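Local coordinates for FKBP-type peptidyl-prolyl cis-trans isomerase FkpA (PDB 1Q6H), which catalyses the cis-trans isomerisation of peptidyl-prolyl bonds in the periplasm of Escherichia coli and also acts as a protein-folding chaperone, at residues Y34-L39 with L49-L54; K104-K109 with K191-P196; K182-G187 with V218-V223. All blocks are in the same frame, centred on the assembly; numbering follows the deposited sequence. Where two conformers were deposited one is given.

Interaction 1: Y34-L39 with L49-L54; sequences YMENSL and LDKDQL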
loop_
_atom_site.group_PDB
_atom_site.type_symbol
_atom_site.label_atom_id
_atom_site.label_comp_id
_atom_site.label_asym_id
_atom_site.label_seq_id
_atom_site.Cartn_x
_atom_site.Cartn_y
_atom_site.Cartn_z
ATOM N N TYR A 34 -4.333 12.866 -7.401
ATOM C CA TYR A 34 -4.489 11.567 -6.790
ATOM C C TYR A 34 -5.899 11.428 -6.218
ATOM O O TYR A 34 -6.548 10.399 -6.363
ATOM C CB TYR A 34 -3.475 11.420 -5.651
ATOM C CG TYR A 34 -3.775 10.259 -4.736
ATOM C CD1 TYR A 34 -3.500 8.957 -5.138
ATOM C CD2 TYR A 34 -4.358 10.456 -3.483
ATOM C CE1 TYR A 34 -3.770 7.887 -4.326
ATOM C CE2 TYR A 34 -4.638 9.377 -2.650
ATOM C CZ TYR A 34 -4.336 8.096 -3.087
ATOM O OH TYR A 34 -4.587 7.002 -2.293
HETATM N N MSE A 35 -6.343 12.471 -5.535
HETATM C CA MSE A 35 -7.665 12.502 -4.923
HETATM C C MSE A 35 -8.732 12.467 -6.021
HETATM O O MSE A 35 -9.679 11.672 -5.962
HETATM C CB MSE A 35 -7.824 13.791 -4.103
HETATM C CG MSE A 35 -8.815 13.738 -2.926
HETATM SE SE MSE A 35 -9.009 11.989 -2.136
HETATM C CE MSE A 35 -7.186 11.887 -1.410
ATOM N N GLU A 36 -8.574 13.314 -7.030
ATOM C CA GLU A 36 -9.536 13.352 -8.124
ATOM C C GLU A 36 -9.653 11.960 -8.758
ATOM O O GLU A 36 -10.762 11.461 -8.971
ATOM C CB GLU A 36 -9.162 14.406 -9.162
ATOM C CG GLU A 36 -10.181 14.550 -10.281
ATOM C CD GLU A 36 -9.683 15.373 -11.471
ATOM O OE1 GLU A 36 -8.593 15.061 -12.040
ATOM O OE2 GLU A 36 -10.419 16.316 -11.872
ATOM N N ASN A 37 -8.518 11.338 -9.045
ATOM C CA ASN A 37 -8.527 10.011 -9.632
ATOM C C ASN A 37 -9.259 8.985 -8.744
ATOM O O ASN A 37 -9.984 8.130 -9.262
ATOM C CB ASN A 37 -7.097 9.530 -9.996
ATOM C CG ASN A 37 -6.473 10.315 -11.158
ATOM O OD1 ASN A 37 -5.236 10.343 -11.324
ATOM N ND2 ASN A 37 -7.316 10.960 -11.962
ATOM N N SER A 38 -9.065 9.058 -7.424
ATOM C CA SER A 38 -9.769 8.184 -6.477
ATOM C C SER A 38 -11.279 8.342 -6.558
ATOM O O SER A 38 -12.015 7.358 -6.579
ATOM C CB SER A 38 -9.344 8.484 -5.041
ATOM O OG SER A 38 -7.945 8.339 -4.897
ATOM N N LEU A 39 -11.744 9.583 -6.558
ATOM C CA LEU A 39 -13.174 9.836 -6.730
ATOM C C LEU A 39 -13.686 9.327 -8.095
ATOM O O LEU A 39 -14.819 8.843 -8.196
ATOM C CB LEU A 39 -13.499 11.314 -6.528
ATOM C CG LEU A 39 -13.912 11.664 -5.080
ATOM C CD1 LEU A 39 -12.849 11.309 -4.034
ATOM C CD2 LEU A 39 -14.301 13.122 -4.935
ATOM N N LEU A 49 -18.968 11.303 -3.948
ATOM C CA LEU A 49 -18.726 12.102 -2.754
ATOM C C LEU A 49 -18.891 13.583 -3.056
ATOM O O LEU A 49 -18.749 14.012 -4.182
ATOM C CB LEU A 49 -17.307 11.850 -2.238
ATOM C CG LEU A 49 -17.004 10.459 -1.702
ATOM C CD1 LEU A 49 -15.605 10.416 -1.117
ATOM C CD2 LEU A 49 -17.992 10.045 -0.636
ATOM N N ASP A 50 -19.193 14.362 -2.033
ATOM C CA ASP A 50 -19.401 15.780 -2.191
ATOM C C ASP A 50 -18.038 16.489 -2.222
ATOM O O ASP A 50 -17.327 16.535 -1.206
ATOM C CB ASP A 50 -20.232 16.260 -1.020
ATOM C CG ASP A 50 -20.529 17.727 -1.087
ATOM O OD1 ASP A 50 -19.639 18.510 -1.441
ATOM O OD2 ASP A 50 -21.637 18.188 -0.788
ATOM N N LYS A 51 -17.658 17.016 -3.383
ATOM C CA LYS A 51 -16.334 17.611 -3.542
ATOM C C LYS A 51 -16.108 18.836 -2.650
ATOM O O LYS A 51 -14.982 19.106 -2.262
ATOM C CB LYS A 51 -16.035 17.924 -5.029
ATOM C CG LYS A 51 -15.987 16.661 -5.914
ATOM C CD LYS A 51 -15.458 16.885 -7.356
ATOM C CE LYS A 51 -14.927 15.549 -7.970
ATOM N NZ LYS A 51 -14.301 15.630 -9.340
ATOM N N ASP A 52 -17.165 19.567 -2.310
ATOM C CA ASP A 52 -17.019 20.784 -1.507
ATOM C C ASP A 52 -16.607 20.426 -0.092
ATOM O O ASP A 52 -15.770 21.083 0.517
ATOM C CB ASP A 52 -18.320 21.587 -1.465
ATOM C CG ASP A 52 -18.628 22.297 -2.791
ATOM O OD1 ASP A 52 -17.697 22.822 -3.453
ATOM O OD2 ASP A 52 -19.790 22.390 -3.222
ATOM N N GLN A 53 -17.208 19.366 0.415
ATOM C CA GLN A 53 -16.892 18.880 1.729
ATOM C C GLN A 53 -15.497 18.300 1.705
ATOM O O GLN A 53 -14.784 18.368 2.681
ATOM C CB GLN A 53 -17.900 17.808 2.148
ATOM C CG GLN A 53 -19.255 18.348 2.486
ATOM C CD GLN A 53 -19.294 19.139 3.775
ATOM O OE1 GLN A 53 -18.356 19.077 4.584
ATOM N NE2 GLN A 53 -20.399 19.862 3.993
ATOM N N LEU A 54 -15.106 17.688 0.597
ATOM C CA LEU A 54 -13.768 17.107 0.539
ATOM C C LEU A 54 -12.718 18.206 0.680
ATOM O O LEU A 54 -11.805 18.070 1.468
ATOM C CB LEU A 54 -13.561 16.270 -0.718
ATOM C CG LEU A 54 -12.329 15.366 -0.624
ATOM C CD1 LEU A 54 -12.428 14.111 -1.438
ATOM C CD2 LEU A 54 -11.106 16.152 -1.029
HETATM O O HOH W 1 -13.201 13.041 -9.708
#
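L39 reaches out from helix 19-43 and meets L54 of helix 51-62 tip to tip, the two CD1 methyls 3.8 Å apart. CG of L39 is turned well off the staggered position (chi1 -93°), and the methyls, set by chi2 (58°), touch different partners. CD1 faces L54 and also touches CD1 of L49, whose side chain crosses it at about a right angle, while CD2 lies against the aliphatic part of K51. There the two chains slide past each other in opposite directions, with L39 CD2 3.9 Å from K51 CE. One turn earlier, selenomethionine M35 has CG 3.8 Å from L54 CD2 in one of its two deposited conformers, so this contact is less certain. L54 CG is anti to the backbone N (chi1 -165°), and the fork beyond it meets L39 and this conformer of M35. K51 stays extended beyond CG and thereby carries its ammonium past this apolar patch. A water bridges the segments there, accepting from K51 NZ at 2.8 Å and donating to E36 O at 3.0 Å. E36 OE2, 4.7 Å from the same NZ, may attract it electrostatically, with D64 of the second subunit also close to E36 OE2. D50 is the N-cap of the second helix, its OD1 taking Q53 N from above the carboxylate plane at 3.2 Å. F62 of the second subunit packs on L39 and forms a cation-pi pair with K51, and L27 of that subunit lies on L49. A helix-helix core completed by a partner chain is consistent with the intertwined amino-terminal dimerisation domain of FkpA-like FKBPs.

Interaction 2: K104-K109 with K191-P196; sequences KEYREK and KLVIPP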
loop_
_atom_site.group_PDB
_atom_site.type_symbol
_atom_site.label_atom_id
_atom_site.label_comp_id
_atom_site.label_asym_id
_atom_site.label_seq_id
_atom_site.Cartn_x
_atom_site.Cartn_y
_atom_site.Cartn_z
ATOM N N LYS A 104 -26.811 -13.655 -24.337
ATOM C CA LYS A 104 -27.780 -14.646 -24.702
ATOM C C LYS A 104 -28.550 -14.162 -25.923
ATOM O O LYS A 104 -28.934 -14.952 -26.797
ATOM C CB LYS A 104 -28.756 -14.882 -23.554
ATOM C CG LYS A 104 -29.830 -15.906 -23.873
ATOM C CD LYS A 104 -30.625 -16.332 -22.632
ATOM C CE LYS A 104 -31.595 -17.473 -22.978
ATOM N NZ LYS A 104 -32.417 -17.898 -21.794
ATOM N N GLU A 105 -28.767 -12.863 -25.975
ATOM C CA GLU A 105 -29.536 -12.267 -27.058
ATOM C C GLU A 105 -28.695 -12.319 -28.327
ATOM O O GLU A 105 -29.182 -12.666 -29.409
ATOM C CB GLU A 105 -29.899 -10.833 -26.691
ATOM C CG GLU A 105 -30.611 -10.070 -27.795
ATOM C CD GLU A 105 -31.214 -8.771 -27.318
ATOM O OE1 GLU A 105 -30.484 -7.954 -26.711
ATOM O OE2 GLU A 105 -32.422 -8.559 -27.553
ATOM N N TYR A 106 -27.421 -11.983 -28.177
ATOM C CA TYR A 106 -26.485 -12.005 -29.288
ATOM C C TYR A 106 -26.363 -13.404 -29.863
ATOM O O TYR A 106 -26.439 -13.586 -31.089
ATOM C CB TYR A 106 -25.132 -11.518 -28.814
ATOM C CG TYR A 106 -24.068 -11.469 -29.887
ATOM C CD1 TYR A 106 -23.302 -12.585 -30.169
ATOM C CD2 TYR A 106 -23.810 -10.305 -30.579
ATOM C CE1 TYR A 106 -22.318 -12.547 -31.122
ATOM C CE2 TYR A 106 -22.823 -10.260 -31.548
ATOM C CZ TYR A 106 -22.080 -11.388 -31.807
ATOM O OH TYR A 106 -21.101 -11.386 -32.764
ATOM N N ARG A 107 -26.171 -14.389 -28.982
ATOM C CA ARG A 107 -26.026 -15.781 -29.402
ATOM C C ARG A 107 -27.266 -16.313 -30.122
ATOM O O ARG A 107 -27.143 -17.014 -31.130
ATOM C CB ARG A 107 -25.718 -16.719 -28.222
ATOM C CG ARG A 107 -24.414 -16.430 -27.529
ATOM C CD ARG A 107 -23.893 -17.574 -26.654
ATOM N NE ARG A 107 -24.910 -18.004 -25.701
ATOM C CZ ARG A 107 -25.165 -17.437 -24.524
ATOM N NH1 ARG A 107 -24.490 -16.377 -24.082
ATOM N NH2 ARG A 107 -26.149 -17.920 -23.797
ATOM N N GLU A 108 -28.435 -16.003 -29.599
ATOM C CA GLU A 108 -29.689 -16.492 -30.165
ATOM C C GLU A 108 -29.956 -15.956 -31.563
ATOM O O GLU A 108 -30.368 -16.685 -32.430
ATOM C CB GLU A 108 -30.843 -16.160 -29.243
ATOM C CG GLU A 108 -30.832 -16.994 -27.972
ATOM C CD GLU A 108 -31.275 -18.427 -28.197
ATOM O OE1 GLU A 108 -32.433 -18.611 -28.644
ATOM O OE2 GLU A 108 -30.482 -19.369 -27.909
ATOM N N LYS A 109 -29.699 -14.681 -31.767
ATOM C CA LYS A 109 -29.833 -14.092 -33.075
ATOM C C LYS A 109 -28.805 -14.724 -34.059
ATOM O O LYS A 109 -29.175 -15.191 -35.126
ATOM C CB LYS A 109 -29.650 -12.583 -32.973
ATOM C CG LYS A 109 -29.995 -11.814 -34.237
ATOM C CD LYS A 109 -29.750 -10.323 -34.039
ATOM C CE LYS A 109 -29.651 -9.582 -35.364
ATOM N NZ LYS A 109 -30.870 -9.732 -36.190
ATOM N N LYS A 191 -15.693 -19.729 -36.683
ATOM C CA LYS A 191 -16.043 -18.665 -35.787
ATOM C C LYS A 191 -16.750 -19.301 -34.605
ATOM O O LYS A 191 -17.689 -20.123 -34.755
ATOM C CB LYS A 191 -16.903 -17.644 -36.494
ATOM C CG LYS A 191 -17.470 -16.549 -35.622
ATOM C CD LYS A 191 -18.238 -15.545 -36.508
ATOM C CE LYS A 191 -19.049 -14.546 -35.696
ATOM N NZ LYS A 191 -19.480 -13.374 -36.555
ATOM N N LEU A 192 -16.288 -18.960 -33.417
ATOM C CA LEU A 192 -16.882 -19.503 -32.198
ATOM C C LEU A 192 -17.537 -18.399 -31.422
ATOM O O LEU A 192 -16.932 -17.336 -31.218
ATOM C CB LEU A 192 -15.818 -20.173 -31.322
ATOM C CG LEU A 192 -15.004 -21.286 -31.958
ATOM C CD1 LEU A 192 -13.893 -21.721 -31.041
ATOM C CD2 LEU A 192 -15.838 -22.450 -32.301
ATOM N N VAL A 193 -18.772 -18.642 -30.991
ATOM C CA VAL A 193 -19.498 -17.693 -30.165
ATOM C C VAL A 193 -19.760 -18.430 -28.889
ATOM O O VAL A 193 -20.567 -19.359 -28.837
ATOM C CB VAL A 193 -20.739 -17.162 -30.861
ATOM C CG1 VAL A 193 -21.500 -16.287 -29.960
ATOM C CG2 VAL A 193 -20.311 -16.353 -32.086
ATOM N N ILE A 194 -18.964 -18.099 -27.886
ATOM C CA ILE A 194 -18.903 -18.924 -26.681
ATOM C C ILE A 194 -19.609 -18.307 -25.507
ATOM O O ILE A 194 -19.265 -17.177 -25.085
ATOM C CB ILE A 194 -17.442 -19.177 -26.309
ATOM C CG1 ILE A 194 -16.610 -19.535 -27.539
ATOM C CG2 ILE A 194 -17.349 -20.211 -25.234
ATOM C CD1 ILE A 194 -15.137 -19.866 -27.248
ATOM N N PRO A 195 -20.580 -19.027 -24.963
ATOM C CA PRO A 195 -21.262 -18.580 -23.724
ATOM C C PRO A 195 -20.280 -18.540 -22.537
ATOM O O PRO A 195 -19.353 -19.358 -22.519
ATOM C CB PRO A 195 -22.293 -19.670 -23.454
ATOM C CG PRO A 195 -22.108 -20.708 -24.431
ATOM C CD PRO A 195 -21.048 -20.345 -25.421
ATOM N N PRO A 196 -20.496 -17.637 -21.566
ATOM C CA PRO A 196 -19.627 -17.513 -20.396
ATOM C C PRO A 196 -19.422 -18.802 -19.630
ATOM O O PRO A 196 -18.322 -19.048 -19.109
ATOM C CB PRO A 196 -20.340 -16.497 -19.496
ATOM C CG PRO A 196 -21.594 -16.078 -20.177
ATOM C CD PRO A 196 -21.638 -16.703 -21.531
#
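This is a largely apolar helix-on-strand packing between domains, in which Y106 and R107 near the end of the long helix 70-112 lie on V193 of strand 189-194, an inner strand of the FKBP sheet, and on P195 and P196, which follow it. The axes of helix 104-109 and strand 191-194 approach to 9.5 Å, and their directions are 141° apart, oblique but nearer antiparallel than parallel. V193 CG1 is shared by both helix residues: it touches R107 CG at 3.8 Å and sits at the edge of the Y106 ring, near its plane, 4.0 Å from CE1. Beyond V193 the arginine takes over. Its chain bends at chi3 (-53°), which brings NE round to within 3.8 Å of P195 CB. The guanidinium is then sandwiched: P195 CB lies 3.7 Å above one face, over the centre, while K104 CA of its own helix lies over the opposite face, offset toward the rim. NH1 passes on to P196 CD, 3.8 Å away. F110, farther along the same helix, extends the apolar surface over V193 and K191. The chemistry implies a division of labour: methyl, methylene and ring carbons supply the bulk of the contact, and the cation turns a flat face to proline, while NH1 is hydrogen-bonded to T213 OG1, outside the two segments, which probably helps fix the rotation of the group.

Interaction 3: K182-G187 with V218-V223; sequences KNIKKG and VELLDV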
loop_
_atom_site.group_PDB
_atom_site.type_symbol
_atom_site.label_atom_id
_atom_site.label_comp_id
_atom_site.label_asym_id
_atom_site.label_seq_id
_atom_site.Cartn_x
_atom_site.Cartn_y
_atom_site.Cartn_z
ATOM N N LYS A 182 -12.831 -29.027 -32.448
ATOM C CA LYS A 182 -13.088 -30.383 -32.949
ATOM C C LYS A 182 -14.025 -30.400 -34.175
ATOM O O LYS A 182 -14.228 -31.456 -34.801
ATOM C CB LYS A 182 -13.674 -31.250 -31.831
ATOM C CG LYS A 182 -12.706 -31.516 -30.709
ATOM C CD LYS A 182 -13.302 -32.289 -29.572
ATOM C CE LYS A 182 -12.251 -32.451 -28.434
ATOM N NZ LYS A 182 -12.792 -32.955 -27.205
ATOM N N ASN A 183 -14.611 -29.250 -34.499
ATOM C CA ASN A 183 -15.542 -29.146 -35.616
ATOM C C ASN A 183 -14.882 -28.828 -36.964
ATOM O O ASN A 183 -15.583 -28.685 -37.961
ATOM C CB ASN A 183 -16.573 -28.061 -35.327
ATOM C CG ASN A 183 -17.524 -28.452 -34.227
ATOM O OD1 ASN A 183 -18.128 -29.500 -34.294
ATOM N ND2 ASN A 183 -17.666 -27.603 -33.216
ATOM N N ILE A 184 -13.554 -28.679 -36.983
ATOM C CA ILE A 184 -12.818 -28.420 -38.204
ATOM C C ILE A 184 -11.557 -29.271 -38.151
ATOM O O ILE A 184 -11.341 -30.013 -37.172
ATOM C CB ILE A 184 -12.438 -26.938 -38.393
ATOM C CG1 ILE A 184 -11.795 -26.324 -37.143
ATOM C CG2 ILE A 184 -13.604 -26.123 -38.852
ATOM C CD1 ILE A 184 -11.158 -24.966 -37.432
ATOM N N LYS A 185 -10.726 -29.132 -39.176
ATOM C CA LYS A 185 -9.492 -29.910 -39.308
ATOM C C LYS A 185 -8.386 -28.980 -39.690
ATOM O O LYS A 185 -8.626 -27.802 -39.893
ATOM C CB LYS A 185 -9.718 -31.019 -40.345
ATOM C CG LYS A 185 -10.964 -31.859 -39.932
ATOM C CD LYS A 185 -11.242 -33.012 -40.841
ATOM C CE LYS A 185 -11.584 -34.263 -39.978
ATOM N NZ LYS A 185 -12.960 -34.179 -39.316
ATOM N N LYS A 186 -7.166 -29.492 -39.772
ATOM C CA LYS A 186 -6.025 -28.685 -40.168
ATOM C C LYS A 186 -6.335 -27.919 -41.444
ATOM O O LYS A 186 -6.826 -28.484 -42.449
ATOM C CB LYS A 186 -4.811 -29.601 -40.369
ATOM C CG LYS A 186 -3.555 -28.932 -40.845
ATOM C CD LYS A 186 -2.399 -29.943 -40.827
ATOM C CE LYS A 186 -1.113 -29.380 -41.410
ATOM N NZ LYS A 186 0.078 -30.228 -41.000
ATOM N N GLY A 187 -6.040 -26.629 -41.399
ATOM C CA GLY A 187 -6.277 -25.741 -42.514
ATOM C C GLY A 187 -7.625 -25.046 -42.471
ATOM O O GLY A 187 -7.909 -24.143 -43.279
ATOM N N VAL A 218 -11.224 -18.020 -35.670
ATOM C CA VAL A 218 -10.072 -18.908 -35.542
ATOM C C VAL A 218 -9.598 -19.543 -36.860
ATOM O O VAL A 218 -10.411 -19.895 -37.711
ATOM C CB VAL A 218 -10.411 -20.013 -34.594
ATOM C CG1 VAL A 218 -9.179 -20.822 -34.222
ATOM C CG2 VAL A 218 -11.041 -19.428 -33.333
ATOM N N GLU A 219 -8.278 -19.656 -37.022
ATOM C CA GLU A 219 -7.705 -20.390 -38.132
ATOM C C GLU A 219 -6.833 -21.476 -37.518
ATOM O O GLU A 219 -5.882 -21.191 -36.779
ATOM C CB GLU A 219 -6.860 -19.516 -39.049
ATOM C CG GLU A 219 -7.603 -18.490 -39.868
ATOM C CD GLU A 219 -6.664 -17.726 -40.809
ATOM O OE1 GLU A 219 -5.418 -17.897 -40.712
ATOM O OE2 GLU A 219 -7.183 -16.966 -41.649
ATOM N N LEU A 220 -7.192 -22.720 -37.815
ATOM C CA LEU A 220 -6.485 -23.890 -37.325
ATOM C C LEU A 220 -5.335 -24.272 -38.273
ATOM O O LEU A 220 -5.557 -24.855 -39.358
ATOM C CB LEU A 220 -7.470 -25.056 -37.204
ATOM C CG LEU A 220 -6.898 -26.375 -36.727
ATOM C CD1 LEU A 220 -6.090 -26.168 -35.421
ATOM C CD2 LEU A 220 -7.978 -27.433 -36.569
ATOM N N LEU A 221 -4.114 -23.949 -37.864
ATOM C CA LEU A 221 -2.940 -24.167 -38.690
ATOM C C LEU A 221 -2.365 -25.567 -38.610
ATOM O O LEU A 221 -1.908 -26.121 -39.605
ATOM C CB LEU A 221 -1.851 -23.178 -38.316
ATOM C CG LEU A 221 -2.201 -21.692 -38.376
ATOM C CD1 LEU A 221 -0.927 -20.928 -38.098
ATOM C CD2 LEU A 221 -2.739 -21.292 -39.726
ATOM N N ASP A 222 -2.353 -26.152 -37.421
ATOM C CA ASP A 222 -1.782 -27.474 -37.300
ATOM C C ASP A 222 -2.402 -28.249 -36.155
ATOM O O ASP A 222 -2.914 -27.664 -35.193
ATOM C CB ASP A 222 -0.266 -27.367 -37.091
ATOM C CG ASP A 222 0.490 -28.648 -37.461
ATOM O OD1 ASP A 222 -0.091 -29.557 -38.109
ATOM O OD2 ASP A 222 1.697 -28.808 -37.139
ATOM N N VAL A 223 -2.320 -29.569 -36.271
ATOM C CA VAL A 223 -2.788 -30.490 -35.247
ATOM C C VAL A 223 -1.687 -31.499 -35.072
ATOM O O VAL A 223 -1.347 -32.205 -36.008
ATOM C CB VAL A 223 -4.067 -31.208 -35.669
ATOM C CG1 VAL A 223 -4.528 -32.163 -34.577
ATOM C CG2 VAL A 223 -5.173 -30.208 -36.036
#
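D222 OD1 is gripped from two directions: K186 NZ forms a salt bridge to it at 3.0 Å, and V223 N adds a weak bond from the backbone of the same strand. Here the last strand of the FKBP sheet, 214-223, carries a classic beta bulge, L221 and D222 both facing V143, and the loop after helix 175-180 lies across it, the touching parts running at 92° to each other. K186 and D222 lie side by side and point the same way. The lysine chain is extended beyond CG, which is anti to the backbone N (chi1 177°), and passes over the bulge with CG 3.5 Å from L221 O before NZ meets the carboxylate from above its plane. A shorter bond ties the loop backbone to the strand: G187 N donates to L220 O at 2.7 Å, nearly along the C=O axis. The positive phi of G187, 92°, is a backbone setting that glycine readily adopts. On the buried side I184 and L220 slide past each other in opposite directions, I184 CD1 resting 3.7 Å from L220 CB. I184 in turn lies on I190 and V127, so this loop side chain packs against strands 189-194 and 124-127. L220 CD2 lies against the loop backbone as well, 3.4 Å from K185 O.

In the fold
The three contacts follow the chain from the dimer domain to the isomerase domain. Interaction 1 stands far from the others, its centre 40 Å from interaction 2 and 53 Å from interaction 3, and helix 70-112 spans the distance, carrying 104-109 to the FKBP sheet. Interactions 2 and 3 are 21 Å apart between centres and share that sheet: strands 189-194 and 214-223 are neighbours in it, and the segments of interactions 2 and 3 alternate along the chain. In FKBP domains the proline-binding pocket lies between the sheet and its short helix, probably 175-180 here; interaction 3 begins just after that helix, whereas interaction 1 is remote, within the dimer interface.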